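Local structure of pyruvate kinase (3GG8) at residues Cys143-Gly146 with Gln150-Lys153; Tyr238-Leu243 with Leu269-Gly274. The protein probably catalyses the last step of glycolysis in Toxoplasma gondii, passing the phosphoryl group of phosphoenolpyruvate to ADP to give pyruvate and ATP. All blocks are in the same frame, centred on the assembly; numbering follows the deposited sequence.

Interaction 1. Residues Cys143-Gly146 with Gln150-Lys153; sequences CSYG and QSVK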
ATOM      1  N   CYS C 143      -9.759 -47.481  34.412  1.00 34.00           N
ATOM      2  CA  CYS C 143      -9.315 -46.123  34.095  1.00 34.20           C
ATOM      3  C   CYS C 143      -9.368 -45.256  35.361  1.00 34.12           C
ATOM      4  O   CYS C 143     -10.353 -45.298  36.096  1.00 34.62           O
ATOM      5  CB  CYS C 143     -10.199 -45.541  32.987  1.00 34.16           C
ATOM      6  SG  CYS C 143     -10.119 -43.751  32.752  1.00 34.29           S
ATOM      7  N   SER C 144      -8.318 -44.472  35.607  1.00 34.16           N
ATOM      8  CA  SER C 144      -8.187 -43.692  36.853  1.00 34.27           C
ATOM      9  C   SER C 144      -9.204 -42.563  37.004  1.00 34.10           C
ATOM     10  O   SER C 144      -9.413 -42.047  38.107  1.00 33.69           O
ATOM     11  CB  SER C 144      -6.783 -43.114  36.961  1.00 34.05           C
ATOM     12  OG  SER C 144      -6.566 -42.175  35.928  1.00 35.73           O
ATOM     13  N   TYR C 145      -9.819 -42.189  35.882  1.00 33.95           N
ATOM     14  CA  TYR C 145     -10.711 -41.046  35.798  1.00 33.83           C
ATOM     15  C   TYR C 145     -12.151 -41.467  36.079  1.00 33.72           C
ATOM     16  O   TYR C 145     -12.830 -42.022  35.217  1.00 34.01           O
ATOM     17  CB  TYR C 145     -10.543 -40.391  34.424  1.00 33.63           C
ATOM     18  CG  TYR C 145     -11.451 -39.221  34.126  1.00 33.67           C
ATOM     19  CD1 TYR C 145     -12.068 -39.107  32.875  1.00 34.15           C
ATOM     20  CD2 TYR C 145     -11.681 -38.211  35.074  1.00 34.20           C
ATOM     21  CE1 TYR C 145     -12.908 -38.029  32.580  1.00 34.67           C
ATOM     22  CE2 TYR C 145     -12.526 -37.131  34.789  1.00 33.86           C
ATOM     23  CZ  TYR C 145     -13.135 -37.055  33.541  1.00 34.25           C
ATOM     24  OH  TYR C 145     -13.955 -36.006  33.237  1.00 33.89           O
ATOM     25  N   GLY C 146     -12.598 -41.190  37.301  1.00 34.00           N
ATOM     26  CA  GLY C 146     -13.879 -41.689  37.819  1.00 34.10           C
ATOM     27  C   GLY C 146     -15.116 -41.178  37.101  1.00 34.22           C
ATOM     28  O   GLY C 146     -16.146 -41.852  37.083  1.00 34.31           O
ATOM     29  N   GLN C 150     -19.449 -40.197  32.529  1.00 35.05           N
ATOM     30  CA  GLN C 150     -20.220 -38.957  32.525  1.00 35.50           C
ATOM     31  C   GLN C 150     -19.507 -37.824  31.755  1.00 35.93           C
ATOM     32  O   GLN C 150     -19.891 -36.659  31.850  1.00 36.63           O
ATOM     33  CB  GLN C 150     -20.504 -38.524  33.971  1.00 35.56           C
ATOM     34  CG  GLN C 150     -21.503 -39.435  34.736  1.00 35.55           C
ATOM     35  CD  GLN C 150     -20.847 -40.669  35.356  1.00 34.87           C
ATOM     36  OE1 GLN C 150     -19.796 -40.575  35.988  1.00 33.59           O
ATOM     37  NE2 GLN C 150     -21.484 -41.830  35.188  1.00 34.67           N
ATOM     38  N   SER C 151     -18.472 -38.168  30.996  1.00 35.54           N
ATOM     39  CA  SER C 151     -17.718 -37.185  30.228  1.00 35.41           C
ATOM     40  C   SER C 151     -17.777 -37.552  28.752  1.00 35.28           C
ATOM     41  O   SER C 151     -17.903 -36.702  27.869  1.00 35.08           O
ATOM     42  CB  SER C 151     -16.259 -37.149  30.701  1.00 35.31           C
ATOM     43  OG  SER C 151     -16.175 -36.911  32.101  1.00 35.35           O
ATOM     44  N   VAL C 152     -17.694 -38.849  28.518  1.00 35.53           N
ATOM     45  CA  VAL C 152     -17.663 -39.456  27.204  1.00 35.44           C
ATOM     46  C   VAL C 152     -19.092 -39.873  26.805  1.00 36.01           C
ATOM     47  O   VAL C 152     -19.933 -40.156  27.674  1.00 35.99           O
ATOM     48  CB  VAL C 152     -16.597 -40.615  27.238  1.00 35.46           C
ATOM     49  CG1 VAL C 152     -17.195 -41.970  27.020  1.00 34.42           C
ATOM     50  CG2 VAL C 152     -15.416 -40.319  26.333  1.00 34.15           C
ATOM     51  N   LYS C 153     -19.384 -39.840  25.503  1.00 36.43           N
ATOM     52  CA  LYS C 153     -20.689 -40.253  24.967  1.00 37.40           C
ATOM     53  C   LYS C 153     -20.471 -41.177  23.771  1.00 37.03           C
ATOM     54  O   LYS C 153     -19.386 -41.162  23.190  1.00 37.30           O
ATOM     55  CB  LYS C 153     -21.524 -39.034  24.535  1.00 37.58           C
ATOM     56  CG  LYS C 153     -21.857 -38.047  25.662  1.00 38.91           C
ATOM     57  CD  LYS C 153     -22.943 -37.051  25.251  1.00 39.52           C
ATOM     58  CE  LYS C 153     -22.653 -35.640  25.797  1.00 43.64           C
ATOM     59  NZ  LYS C 153     -22.340 -35.593  27.274  1.00 45.50           N
TER
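Y145 and S151 meet through their hydroxyl groups: the phenol OH of Y145 donates a short hydrogen bond to S151 OG at 2.7 Å. The serine lies by the hydroxyl end of the ring and approaches it obliquely, with Y145 CE1 3.5 Å from S151 OG and Y145 OH 3.6 Å from S151 CB. Tyrosine suits this place because its long, rigid side chain spans the gap between two parts of one loop; with CG anti to the backbone N (chi1 177°) the ring is directed toward S151, so that its OH meets OG. Serine suits the other side because one short side chain carries a hydroxyl able both to accept from the phenol and to donate to A147 O. Its CB already points to residues 143-146, and OG needs no long chain to reach. At the margin, Q150 OE1 stands 4.0 Å from G146 O. Both are acceptors, so the two do not bond; Q150 instead uses NE2 to reach the carbonyl of S174.

In the next shell, Y145 N donates to C143 SG over 3.5 Å at 158°, a bond that links the residues just after strand 140-142. S144 OG bonds to R108 N, tying the same part of the loop to a different one, while the branched, buried V152 packs on V169 and V172, setting residues 150-153 against strand 165-172. Strands 140-142 and 165-172 belong to the mixed sheet of the B domain, the beta domain inserted into the barrel in pyruvate kinases.

The backbone N of Q201 donates to Y145 OH, so donors run from amide to phenol to serine to carbonyl: each hydroxyl both accepts and gives, and the buried tyrosine pays little for its polar end.

Interaction 2. Residues Tyr238-Leu243 with Leu269-Gly274; sequences YIRGLL and LAEADG
R240 of helix 233-243 meets the backbone oxygen of E271, the last residue of helix 265-271, in one of the two conformers modelled for the arginine, so the grip need not be held by every molecule. In this conformer two hydrogen bonds go to one atom, from R240 NH1 at 2.8 Å and from R240 NH2 at 2.7 Å to E271 O, with the oxygen close to the guanidinium plane. An arginine suits the place: a bend at chi3 turns its NH1/NH2 end to the carbonyl, and its positive charge should be favoured by the partly negative C-terminal end of a helix. Sharing one acceptor leaves both bonds bent, at about 140°.

The setting is the (beta/alpha)8 barrel. The arginine joins the helix before strand 251-256 to the end of helix 265-271 and the loop that enters strand 275-278. In barrels of this kind the active site lies at the other ends of the strands.

Two longer salt bridges flank the carbonyl. R240 NH2 is 3.4 Å from E271 OE1, the guanidinium and carboxylate planes lying 34° apart, and E271 OE2 is paired with R237. On the other flank, R240 NH1 is 3.4 Å from D273 OD2 in a weak hydrogen bond, with the guanidinium plane turned 83° from the carboxylate of D273. The same OD2 accepts the backbone N-H of I252, which positions the aspartate against strand 251-256.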
ATOM      1  N   TYR C 238      -6.724 -18.464  38.739  1.00 33.96           N
ATOM      2  CA  TYR C 238      -6.520 -19.252  39.944  1.00 34.20           C
ATOM      3  C   TYR C 238      -5.056 -19.276  40.366  1.00 33.54           C
ATOM      4  O   TYR C 238      -4.749 -19.038  41.536  1.00 32.77           O
ATOM      5  CB  TYR C 238      -7.079 -20.676  39.776  1.00 35.02           C
ATOM      6  CG  TYR C 238      -6.826 -21.524  40.990  1.00 36.96           C
ATOM      7  CD1 TYR C 238      -7.394 -21.196  42.222  1.00 39.27           C
ATOM      8  CD2 TYR C 238      -5.992 -22.630  40.923  1.00 37.46           C
ATOM      9  CE1 TYR C 238      -7.140 -21.965  43.357  1.00 40.15           C
ATOM     10  CE2 TYR C 238      -5.733 -23.401  42.040  1.00 38.85           C
ATOM     11  CZ  TYR C 238      -6.299 -23.067  43.251  1.00 38.67           C
ATOM     12  OH  TYR C 238      -6.033 -23.839  44.360  1.00 39.14           O
ATOM     13  N   ILE C 239      -4.154 -19.542  39.409  1.00 32.84           N
ATOM     14  CA  ILE C 239      -2.720 -19.490  39.691  1.00 32.47           C
ATOM     15  C   ILE C 239      -2.253 -18.086  40.137  1.00 32.45           C
ATOM     16  O   ILE C 239      -1.466 -17.969  41.085  1.00 31.95           O
ATOM     17  CB  ILE C 239      -1.864 -19.980  38.519  1.00 32.42           C
ATOM     18  CG1 ILE C 239      -2.259 -21.407  38.135  1.00 32.26           C
ATOM     19  CG2 ILE C 239      -0.374 -19.912  38.900  1.00 32.22           C
ATOM     20  CD1 ILE C 239      -2.039 -21.745  36.697  1.00 30.41           C
ATOM     21  N   ARG C 240      -2.745 -17.040  39.464  1.00 32.35           N
ATOM     22  CA  ARG C 240      -2.377 -15.672  39.815  0.50 32.46           C
ATOM     23  C   ARG C 240      -2.762 -15.303  41.250  1.00 32.48           C
ATOM     24  O   ARG C 240      -1.986 -14.650  41.954  1.00 32.65           O
ATOM     25  CB  ARG C 240      -2.970 -14.673  38.826  0.50 32.51           C
ATOM     26  CG  ARG C 240      -2.524 -13.247  39.073  0.50 32.55           C
ATOM     27  CD  ARG C 240      -2.726 -12.385  37.855  0.50 33.38           C
ATOM     28  NE  ARG C 240      -1.780 -12.697  36.785  0.50 33.24           N
ATOM     29  CZ  ARG C 240      -2.125 -13.179  35.599  0.50 33.59           C
ATOM     30  NH1 ARG C 240      -1.191 -13.415  34.686  0.50 32.25           N
ATOM     31  NH2 ARG C 240      -3.410 -13.415  35.324  0.50 34.40           N
ATOM     32  N   GLY C 241      -3.942 -15.726  41.692  1.00 32.64           N
ATOM     33  CA  GLY C 241      -4.374 -15.464  43.062  1.00 33.17           C
ATOM     34  C   GLY C 241      -3.595 -16.305  44.053  1.00 33.94           C
ATOM     35  O   GLY C 241      -3.303 -15.869  45.174  1.00 34.23           O
ATOM     36  N   LEU C 242      -3.268 -17.525  43.632  1.00 34.54           N
ATOM     37  CA  LEU C 242      -2.419 -18.437  44.394  1.00 34.66           C
ATOM     38  C   LEU C 242      -1.052 -17.817  44.634  1.00 34.85           C
ATOM     39  O   LEU C 242      -0.566 -17.815  45.762  1.00 34.81           O
ATOM     40  CB  LEU C 242      -2.252 -19.734  43.619  1.00 34.50           C
ATOM     41  CG  LEU C 242      -2.258 -21.104  44.264  1.00 35.21           C
ATOM     42  CD1 LEU C 242      -3.504 -21.274  45.147  1.00 35.63           C
ATOM     43  CD2 LEU C 242      -2.209 -22.149  43.153  1.00 34.91           C
ATOM     44  N   LEU C 243      -0.453 -17.286  43.566  1.00 34.92           N
ATOM     45  CA  LEU C 243       0.886 -16.700  43.605  1.00 35.23           C
ATOM     46  C   LEU C 243       0.970 -15.519  44.592  1.00 36.01           C
ATOM     47  O   LEU C 243       1.962 -15.358  45.319  1.00 35.97           O
ATOM     48  CB  LEU C 243       1.316 -16.274  42.198  1.00 34.94           C
ATOM     49  CG  LEU C 243       1.840 -17.371  41.250  1.00 34.70           C
ATOM     50  CD1 LEU C 243       1.954 -16.883  39.823  1.00 34.57           C
ATOM     51  CD2 LEU C 243       3.201 -17.938  41.727  1.00 33.29           C
ATOM     52  N   LEU C 269      -5.100 -16.614  26.697  1.00 33.94           N
ATOM     53  CA  LEU C 269      -4.025 -15.717  26.314  1.00 34.48           C
ATOM     54  C   LEU C 269      -4.120 -14.362  27.019  1.00 35.33           C
ATOM     55  O   LEU C 269      -3.104 -13.831  27.466  1.00 35.89           O
ATOM     56  CB  LEU C 269      -4.006 -15.518  24.803  1.00 33.81           C
ATOM     57  CG  LEU C 269      -2.994 -14.548  24.193  1.00 33.62           C
ATOM     58  CD1 LEU C 269      -1.560 -14.804  24.633  1.00 32.50           C
ATOM     59  CD2 LEU C 269      -3.116 -14.601  22.654  1.00 34.04           C
ATOM     60  N   ALA C 270      -5.329 -13.802  27.098  1.00 35.54           N
ATOM     61  CA  ALA C 270      -5.535 -12.497  27.729  1.00 35.37           C
ATOM     62  C   ALA C 270      -5.141 -12.517  29.194  1.00 35.35           C
ATOM     63  O   ALA C 270      -4.620 -11.529  29.698  1.00 35.84           O
ATOM     64  CB  ALA C 270      -6.993 -12.023  27.575  1.00 34.99           C
ATOM     65  N   GLU C 271      -5.390 -13.631  29.880  1.00 35.31           N
ATOM     66  CA  GLU C 271      -5.052 -13.725  31.307  1.00 35.33           C
ATOM     67  C   GLU C 271      -3.590 -14.063  31.571  1.00 35.24           C
ATOM     68  O   GLU C 271      -3.085 -13.859  32.676  1.00 35.54           O
ATOM     69  CB  GLU C 271      -5.941 -14.758  32.009  1.00 35.40           C
ATOM     70  CG  GLU C 271      -7.358 -14.293  32.296  1.00 36.24           C
ATOM     71  CD  GLU C 271      -7.428 -13.102  33.237  1.00 38.15           C
ATOM     72  OE1 GLU C 271      -6.379 -12.699  33.778  1.00 39.17           O
ATOM     73  OE2 GLU C 271      -8.543 -12.558  33.436  1.00 40.49           O
ATOM     74  N   ALA C 272      -2.918 -14.587  30.558  1.00 35.35           N
ATOM     75  CA  ALA C 272      -1.593 -15.168  30.714  1.00 35.43           C
ATOM     76  C   ALA C 272      -0.486 -14.183  30.385  1.00 35.43           C
ATOM     77  O   ALA C 272      -0.732 -13.125  29.789  1.00 35.51           O
ATOM     78  CB  ALA C 272      -1.464 -16.371  29.820  1.00 35.31           C
ATOM     79  N   ASP C 273       0.737 -14.557  30.761  1.00 34.52           N
ATOM     80  CA  ASP C 273       1.917 -13.785  30.428  1.00 34.04           C
ATOM     81  C   ASP C 273       2.586 -14.318  29.144  1.00 33.92           C
ATOM     82  O   ASP C 273       3.505 -13.708  28.602  1.00 33.87           O
ATOM     83  CB  ASP C 273       2.862 -13.755  31.630  1.00 33.75           C
ATOM     84  CG  ASP C 273       2.204 -13.134  32.860  1.00 34.40           C
ATOM     85  OD1 ASP C 273       1.766 -11.961  32.769  1.00 34.01           O
ATOM     86  OD2 ASP C 273       2.095 -13.814  33.910  1.00 33.93           O
ATOM     87  N   GLY C 274       2.078 -15.438  28.642  1.00 33.90           N
ATOM     88  CA  GLY C 274       2.625 -16.085  27.446  1.00 33.91           C
ATOM     89  C   GLY C 274       2.064 -17.488  27.346  1.00 33.77           C
ATOM     90  O   GLY C 274       1.352 -17.934  28.246  1.00 33.73           O
TER

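Overall arrangement
Interaction 1 comes first along the chain and closes before interaction 2 opens. Their centres lie 28 Å apart and their nearest atoms about 17 Å, so they do not touch. Interaction 1 lies in the loop between strands 140-142 and 157-160 of the mixed sheet, in the B domain far from the chain centre. That domain is inserted between barrel strands 97-101 and 224-227; interaction 2 follows once the chain is back in the barrel, linking two of its outer helices. The two contacts thus sit in different parts of the chain. In pyruvate kinases the B domain moves relative to the barrel over the active-site cleft, and each contact lies wholly within one of those parts.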